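Local coordinates for 361aa long hypothetical D-aminopeptidase (Pyrococcus horikoshii, PDB 2DRH) that probably acts as an aminopeptidase of the S58 (DmpA) family, removing residues from the amino ends of peptides, at the interface of chains A and B and the interface of chains A and C. Sequence-based numbering; all coordinates share one arbitrary frame. Chains: chain A/B/C, 361aa long hypothetical D-aminopeptidase.

Contacts 1, 2 and 3 are patches of one two-fold interface between chains A and B. The C-alpha centres of contacts 1 and 2 lie about 16 Å apart, those of contacts 1 and 3 about 19 Å, and those of contacts 2 and 3 about 27 Å. Contacts 1 and 3 both use helices 252-268 and 309-328 and Tyr272, whereas contact 2 adds the C-terminal tails. Contact 4 belongs to the separate A-C interface, with its centre 31 to 48 Å from the others. Each subunit thus offers two different surfaces, consistent with the four copies of the deposited assembly.

Contact 1: the interface of chains A and B. Residues chain A 214, 216, 267, 270, 272; chain B 264, 268, 313, 316.
In this S58-family protein, the loop that follows helix 252-268 puts the ring of A:Tyr272 against helices 252-268 and 309-328 of chain B. B:Lys313 reaches over one face of that ring, displaced toward CZ and the hydroxyl end, its amino group NZ 3.7 Å from the centroid in a cation-pi contact; the last torsion of its extended chain (chi4 55°) turns NZ in. At the ring edge, in plane, lies B:Ala316 CB, 3.9 Å from A:Tyr272 CD2. B:Val264 CG1 packs 3.8 Å from the same CD2 carbon and also touches A:Ala267 CB. The phenol oxygen OH of A:Tyr272 sits 3.4 Å above the guanidinium plane of B:Arg268, over its centre, with ring and guanidinium planes 35° apart. At the rim of this guanidinium, NH1 forms weak hydrogen bonds of 3.4 Å to A:Thr216 OG1 and to the A:Ala267 carbonyl O. The threonine hydroxyl gives its own hydrogen to A:Asp214 O at 2.8 Å, nearly along the C=O axis, leaving OG1 to accept from the arginine. The A:Asp214 carboxylate lies near B:Lys313 without touching it and may favour its charge. The tyrosine OH end thus lies between B:Lys313 and B:Arg268, and the patch probably helps to hold the two-fold A-B pair together.

Contact 2: the interface of chains A and B. Residues chain A 219, 221, 355-356; chain B 218, 356-358.
At the two-fold A-B interface of this S58-family protein, the C-terminal tails meet, with A:Tyr356 and B:Tyr356 both touching the backbone of the opposite chain just beyond helix 346-355. B:Tyr356 O lies beside the base of the A:Tyr356 side chain, 3.3 Å from CB and 3.5 Å from CG. With CG anti to the carbonyl carbon (chi1 -73°), A:Tyr356 turns this CB and CG side toward that oxygen. In the reciprocal contact, A:Tyr356 O is 3.6 Å from B:Tyr356 CD2. The main-chain O of A:Arg355 also approaches the tail, 4.0 Å from B:Gly357 CA.

Apolar packing continues along the tail of chain B. The B:Arg358 methylene CD approaches A:Tyr356 at the ring edge, in plane, 3.8 Å from CE2. B:Gly357, whose backbone has a positive phi, brings its CA to 4.1 Å from A:Tyr356 CD2.

A third kind of contact sets the arginine head against a proline. Bent at chi2 (54°) and then extended, B:Arg358 passes the tyrosine and comes toward A:Pro221 from the opposite direction. Its NH2 rests 3.4 Å from the proline CD and 3.5 Å from CG. The guanidinium plane stands 82° from the A:Tyr356 ring, steeply upright rather than stacked on it.

Nearby, the loops carrying A:Gly219 and B:Ala218 pass close to each other, their nearest atoms being A:Gly219 O and B:Ala218 O.

Contact 3: the interface of chains A and B. Residues chain A 261, 305, 309, 312; chain B 272-275.
The guanidinium of A:Arg261 takes the carbonyl oxygen of B:Ala273 at its edge, in plane, while one of its faces lies against A:Phe312. The phenyl ring is offset, with A:Arg261 CZ 3.5 Å above its plane and toward the rim, so the aromatic supports the arginine from within chain A. The ring also turns its CD2 edge carbon toward the same carbonyl, 3.3 Å from B:Ala273 O. The amide of B:Asn275 lies beside the backbone carbonyl of A:Asp305, with OD1 3.1 Å from that O; both can only accept, so the amide orientation is doubtful and may be flipped.

This is part of the two-fold A-B interface, where helices 252-268 and 309-328 of one chain hold the 272-275 loop of the other, just ahead of strand 278-285, and probably steady it. The arginine grip is side-on. NE and NH2 each donate to B:Ala273 O at 2.9 Å, both bonds moderately bent. Two donors thus share one acceptor, which should fix the rotation of the guanidinium. A bend at chi2 (-53°) brings the head round to the loop.

At the start of helix 309-328, the hydroxyl of A:Ser309 receives the backbone N-H of B:Asn275, with 2.9 Å between OG and N. The hydrogen bonds named here use main-chain atoms of chain B, so A:Arg261 and A:Ser309 follow the path of its loop. B:Tyr274 packs CD1 against A:Ser309 CB.

Water 1, in plane at the edge of the B:Tyr272 ring, links A:Phe312 O at 2.8 Å to B:Tyr272 O at 3.1 Å.

Contact 4: the interface of chains A and C. Residues chain A 85, 128-131; chain C 78-79, 104.
Direct hydrogen bonding centres on C:Lys79, whose amino group inserts between A:Gln85 and the 128-130 segment of chain A. NZ donates to the side-chain amide oxygen OE1 of A:Gln85 at 2.6 Å, lying in the carbonyl plane on a lone pair (129° at the oxygen). A second, weak bond runs from NZ to the hydroxyl OG of A:Ser128 at 3.2 Å. The lysine bends at chi2 (64°) and then extends, which carries NZ past A:Asn130 to these acceptors.

Water bridges flank the lysine: water 3 at its amino group, water 2 at the backbone of the preceding C:Ser78. Water 3 lies 2.8 Å from C:Lys79 NZ and is also held by A:Gln85 NE2, so both ends of the amide are engaged and its flip state is supported. Water 2 joins A:Asn130 OD1 at 2.6 Å to C:Ser78 O at 2.8 Å and also meets the backbone N of A:Gln85.

Apolar contact comes from the lysine methylenes, with C:Lys79 CE 3.7 Å from A:Asn130 CA. More loosely, A:Pro131 CG faces C:Ile104 CD1.

This patch of the two-fold A-C interface has a twin with the chains exchanged and probably helps to hold the deposited tetramer together. It joins the first turn of helix 83-89 and the loop entering strand 132-136 of chain A to the loop after strand 75-76 and the start of helix 104-118 of chain C.

Contact 1: the interface of chains A and B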
# COMPACT_ATOMS: atom_id res chain seq x y z
N ASP A 214 -4.93 0.48 30.26
CA ASP A 214 -4.68 -0.48 29.19
C ASP A 214 -3.48 -1.38 29.51
O ASP A 214 -3.46 -2.55 29.13
CB ASP A 214 -4.43 0.23 27.85
CG ASP A 214 -5.59 1.11 27.41
OD1 ASP A 214 -6.76 0.72 27.62
OD2 ASP A 214 -5.32 2.18 26.84
N THR A 216 -0.82 -3.85 30.07
CA THR A 216 -0.87 -5.29 30.23
C THR A 216 0.56 -5.82 30.28
O THR A 216 1.32 -5.65 29.33
CB THR A 216 -1.59 -5.93 29.04
OG1 THR A 216 -2.84 -5.25 28.83
CG2 THR A 216 -1.86 -7.41 29.30
N ALA A 267 0.44 -4.60 20.79
CA ALA A 267 -0.93 -4.94 21.19
C ALA A 267 -1.00 -5.70 22.51
O ALA A 267 -1.91 -5.49 23.32
CB ALA A 267 -1.59 -5.76 20.10
N GLY A 270 -1.03 -3.72 25.69
CA GLY A 270 -2.16 -2.81 25.83
C GLY A 270 -2.17 -1.68 24.80
O GLY A 270 -2.85 -0.66 24.99
N TYR A 272 -3.42 -0.10 21.59
CA TYR A 272 -4.57 -0.18 20.70
C TYR A 272 -4.49 0.76 19.49
O TYR A 272 -5.42 0.81 18.68
CB TYR A 272 -5.86 0.11 21.47
CG TYR A 272 -6.14 -0.88 22.59
CD1 TYR A 272 -5.58 -0.72 23.85
CD2 TYR A 272 -6.95 -1.99 22.37
CE1 TYR A 272 -5.81 -1.64 24.87
CE2 TYR A 272 -7.19 -2.92 23.38
CZ TYR A 272 -6.61 -2.74 24.62
OH TYR A 272 -6.83 -3.67 25.62
N VAL B 264 -5.23 -6.16 16.68
CA VAL B 264 -4.90 -5.93 18.08
C VAL B 264 -5.54 -7.05 18.90
O VAL B 264 -4.92 -7.59 19.82
CB VAL B 264 -5.43 -4.56 18.57
CG1 VAL B 264 -5.28 -4.44 20.08
CG2 VAL B 264 -4.67 -3.43 17.89
N ARG B 268 -3.68 -10.40 21.00
CA ARG B 268 -3.93 -10.61 22.42
C ARG B 268 -4.36 -12.03 22.77
O ARG B 268 -4.25 -12.44 23.92
CB ARG B 268 -4.95 -9.59 22.96
CG ARG B 268 -4.37 -8.17 23.12
CD ARG B 268 -5.43 -7.14 23.48
NE ARG B 268 -5.92 -7.24 24.86
CZ ARG B 268 -5.30 -6.73 25.92
NH1 ARG B 268 -4.16 -6.07 25.78
NH2 ARG B 268 -5.82 -6.88 27.13
N LYS B 313 -10.89 0.65 19.80
CA LYS B 313 -10.80 -0.23 20.96
C LYS B 313 -11.86 -1.32 20.95
O LYS B 313 -11.56 -2.50 21.15
CB LYS B 313 -10.91 0.57 22.26
CG LYS B 313 -10.91 -0.32 23.50
CD LYS B 313 -10.52 0.42 24.75
CE LYS B 313 -10.39 -0.54 25.92
NZ LYS B 313 -9.46 -1.68 25.64
N ALA B 316 -11.00 -4.23 18.72
CA ALA B 316 -10.02 -5.15 19.29
C ALA B 316 -10.69 -6.08 20.29
O ALA B 316 -10.42 -7.28 20.33
CB ALA B 316 -8.91 -4.37 19.98

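Contact 2: the interface of chains A and B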
# COMPACT_ATOMS: atom_id res chain seq x y z
N GLY A 219 0.40 -10.52 30.33
CA GLY A 219 -0.99 -10.94 30.49
C GLY A 219 -1.75 -10.38 31.67
O GLY A 219 -2.98 -10.46 31.72
N PRO A 221 -3.35 -7.47 33.90
CA PRO A 221 -3.85 -6.10 33.73
C PRO A 221 -3.27 -5.14 34.77
O PRO A 221 -4.00 -4.55 35.58
CB PRO A 221 -5.36 -6.26 33.84
CG PRO A 221 -5.51 -7.43 34.77
CD PRO A 221 -4.44 -8.38 34.28
N ARG A 355 0.11 -11.85 42.78
CA ARG A 355 -1.32 -12.07 43.01
C ARG A 355 -1.94 -12.85 41.85
O ARG A 355 -2.94 -13.55 42.03
CB ARG A 355 -2.05 -10.73 43.16
CG ARG A 355 -3.57 -10.86 43.24
CD ARG A 355 -4.28 -9.51 43.16
NE ARG A 355 -4.18 -8.73 44.40
CZ ARG A 355 -4.77 -9.07 45.54
NH1 ARG A 355 -5.50 -10.17 45.62
NH2 ARG A 355 -4.62 -8.30 46.62
N TYR A 356 -1.36 -12.73 40.67
CA TYR A 356 -1.88 -13.45 39.51
C TYR A 356 -1.04 -14.68 39.18
O TYR A 356 -1.04 -15.16 38.05
CB TYR A 356 -1.95 -12.52 38.30
CG TYR A 356 -3.06 -11.50 38.39
CD1 TYR A 356 -2.96 -10.39 39.23
CD2 TYR A 356 -4.22 -11.64 37.64
CE1 TYR A 356 -3.99 -9.45 39.32
CE2 TYR A 356 -5.26 -10.72 37.72
CZ TYR A 356 -5.14 -9.62 38.55
OH TYR A 356 -6.16 -8.71 38.61
N ALA B 218 -7.62 -13.84 28.06
CA ALA B 218 -7.64 -12.78 29.05
C ALA B 218 -6.28 -12.68 29.74
O ALA B 218 -6.19 -12.55 30.96
CB ALA B 218 -8.73 -13.04 30.09
N TYR B 356 -4.65 -18.26 38.00
CA TYR B 356 -3.88 -17.07 37.65
C TYR B 356 -4.52 -15.77 38.12
O TYR B 356 -4.27 -14.70 37.56
CB TYR B 356 -3.64 -17.03 36.13
CG TYR B 356 -2.57 -17.99 35.67
CD1 TYR B 356 -2.83 -19.35 35.55
CD2 TYR B 356 -1.29 -17.53 35.39
CE1 TYR B 356 -1.83 -20.24 35.16
CE2 TYR B 356 -0.28 -18.41 35.00
CZ TYR B 356 -0.56 -19.76 34.89
OH TYR B 356 0.43 -20.63 34.50
N GLY B 357 -5.34 -15.87 39.16
CA GLY B 357 -5.99 -14.69 39.71
C GLY B 357 -7.17 -14.18 38.92
O GLY B 357 -7.80 -13.20 39.32
N ARG B 358 -7.49 -14.83 37.81
CA ARG B 358 -8.60 -14.41 36.96
C ARG B 358 -9.95 -14.93 37.45
O ARG B 358 -10.04 -15.67 38.43
CB ARG B 358 -8.36 -14.87 35.52
CG ARG B 358 -8.08 -13.73 34.55
CD ARG B 358 -6.93 -12.86 35.02
NE ARG B 358 -6.65 -11.76 34.10
CZ ARG B 358 -7.52 -10.82 33.75
NH1 ARG B 358 -8.75 -10.83 34.26
NH2 ARG B 358 -7.17 -9.86 32.90

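Contact 3: the interface of chains A and B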
# COMPACT_ATOMS: atom_id res chain seq x y z
N ARG A 261 5.18 -7.55 12.45
CA ARG A 261 5.11 -8.41 13.62
C ARG A 261 5.37 -7.66 14.91
O ARG A 261 5.01 -8.13 16.00
CB ARG A 261 6.08 -9.58 13.44
CG ARG A 261 5.77 -10.44 12.22
CD ARG A 261 4.30 -10.90 12.25
NE ARG A 261 3.96 -11.81 11.16
CZ ARG A 261 3.77 -11.43 9.90
NH1 ARG A 261 3.90 -10.16 9.54
NH2 ARG A 261 3.45 -12.34 8.99
N ASP A 305 10.81 -17.93 3.01
CA ASP A 305 9.70 -17.54 3.87
C ASP A 305 9.11 -18.66 4.72
O ASP A 305 8.62 -18.41 5.81
CB ASP A 305 8.60 -16.89 3.03
CG ASP A 305 8.99 -15.52 2.54
OD1 ASP A 305 9.11 -14.61 3.38
OD2 ASP A 305 9.19 -15.35 1.32
N SER A 309 9.00 -18.08 10.56
CA SER A 309 7.99 -17.79 11.58
C SER A 309 8.64 -17.53 12.95
O SER A 309 8.15 -16.69 13.72
CB SER A 309 6.97 -18.92 11.66
OG SER A 309 6.21 -18.97 10.47
N PHE A 312 9.32 -14.04 13.30
CA PHE A 312 8.11 -13.23 13.51
C PHE A 312 7.75 -13.24 15.00
O PHE A 312 7.41 -12.21 15.57
CB PHE A 312 6.92 -13.80 12.72
CG PHE A 312 7.01 -13.61 11.23
CD1 PHE A 312 8.02 -12.84 10.66
CD2 PHE A 312 6.06 -14.19 10.39
CE1 PHE A 312 8.07 -12.64 9.28
CE2 PHE A 312 6.10 -14.00 9.02
CZ PHE A 312 7.11 -13.23 8.46
N TYR B 272 0.24 -14.80 16.21
CA TYR B 272 1.54 -14.28 15.78
C TYR B 272 1.73 -14.11 14.29
O TYR B 272 2.77 -13.64 13.85
CB TYR B 272 2.65 -15.17 16.34
CG TYR B 272 2.77 -15.05 17.84
CD1 TYR B 272 3.29 -13.91 18.41
CD2 TYR B 272 2.30 -16.06 18.67
CE1 TYR B 272 3.34 -13.76 19.79
CE2 TYR B 272 2.35 -15.92 20.05
CZ TYR B 272 2.87 -14.77 20.60
OH TYR B 272 2.90 -14.61 21.97
N ALA B 273 0.72 -14.48 13.51
CA ALA B 273 0.78 -14.35 12.05
C ALA B 273 1.99 -15.06 11.47
O ALA B 273 2.84 -14.45 10.82
CB ALA B 273 0.80 -12.88 11.66
N TYR B 274 2.09 -16.36 11.73
CA TYR B 274 3.20 -17.14 11.20
C TYR B 274 3.15 -17.06 9.69
O TYR B 274 2.13 -16.69 9.11
CB TYR B 274 3.10 -18.60 11.66
CG TYR B 274 3.26 -18.76 13.16
CD1 TYR B 274 4.33 -18.16 13.83
CD2 TYR B 274 2.37 -19.52 13.91
CE1 TYR B 274 4.51 -18.32 15.21
CE2 TYR B 274 2.54 -19.69 15.28
CZ TYR B 274 3.61 -19.09 15.92
OH TYR B 274 3.78 -19.26 17.28
N ASN B 275 4.26 -17.40 9.04
CA ASN B 275 4.35 -17.32 7.59
C ASN B 275 3.18 -17.89 6.80
O ASN B 275 2.76 -17.30 5.81
CB ASN B 275 5.61 -18.02 7.09
CG ASN B 275 5.73 -17.96 5.59
OD1 ASN B 275 6.03 -16.91 5.02
ND2 ASN B 275 5.48 -19.09 4.94
O HOH W 1 4.59 -11.79 15.64

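Contact 4: the interface of chains A and C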
# COMPACT_ATOMS: atom_id res chain seq x y z
N GLN A 85 11.48 6.31 0.45
CA GLN A 85 12.59 5.70 -0.28
C GLN A 85 12.95 4.36 0.34
O GLN A 85 13.41 3.46 -0.35
CB GLN A 85 13.81 6.63 -0.31
CG GLN A 85 14.94 6.12 -1.25
CD GLN A 85 15.96 7.19 -1.58
OE1 GLN A 85 15.61 8.30 -2.00
NE2 GLN A 85 17.25 6.86 -1.40
N SER A 128 21.68 12.34 -4.04
CA SER A 128 21.49 12.94 -2.72
C SER A 128 21.42 11.86 -1.65
O SER A 128 21.97 10.77 -1.82
CB SER A 128 20.20 13.78 -2.70
OG SER A 128 19.05 12.96 -2.84
N VAL A 129 20.76 12.16 -0.53
CA VAL A 129 20.65 11.19 0.55
C VAL A 129 19.29 11.22 1.22
O VAL A 129 18.65 12.27 1.31
CB VAL A 129 21.75 11.43 1.61
CG1 VAL A 129 21.63 12.83 2.17
CG2 VAL A 129 21.65 10.39 2.70
N ASN A 130 18.86 10.05 1.69
CA ASN A 130 17.57 9.89 2.33
C ASN A 130 17.65 9.79 3.86
O ASN A 130 17.70 8.69 4.42
CB ASN A 130 16.87 8.66 1.75
CG ASN A 130 15.46 8.49 2.27
OD1 ASN A 130 14.66 9.43 2.28
ND2 ASN A 130 15.13 7.28 2.68
N PRO A 131 17.68 10.93 4.56
CA PRO A 131 17.76 10.91 6.02
C PRO A 131 16.53 10.25 6.63
O PRO A 131 15.40 10.50 6.22
CB PRO A 131 17.88 12.38 6.38
CG PRO A 131 17.16 13.07 5.26
CD PRO A 131 17.65 12.32 4.06
N SER C 78 12.73 9.65 -3.65
CA SER C 78 12.34 11.00 -3.24
C SER C 78 12.36 11.08 -1.71
O SER C 78 12.22 10.07 -1.03
CB SER C 78 10.92 11.25 -3.79
OG SER C 78 10.48 12.57 -3.60
N LYS C 79 12.53 12.29 -1.17
CA LYS C 79 12.58 12.47 0.28
C LYS C 79 11.45 13.37 0.81
O LYS C 79 11.69 14.38 1.46
CB LYS C 79 13.95 13.05 0.67
CG LYS C 79 15.14 12.10 0.53
CD LYS C 79 15.42 11.67 -0.93
CE LYS C 79 16.86 11.11 -1.09
NZ LYS C 79 17.08 10.45 -2.41
N ILE C 104 15.16 20.07 2.74
CA ILE C 104 13.89 19.67 3.37
C ILE C 104 13.87 19.95 4.87
O ILE C 104 12.82 20.33 5.42
CB ILE C 104 13.55 18.18 3.13
CG1 ILE C 104 14.76 17.29 3.40
CG2 ILE C 104 13.05 17.98 1.70
CD1 ILE C 104 14.46 15.81 3.31
O HOH W 2 12.17 9.02 1.59
O HOH W 3 19.25 8.78 -1.79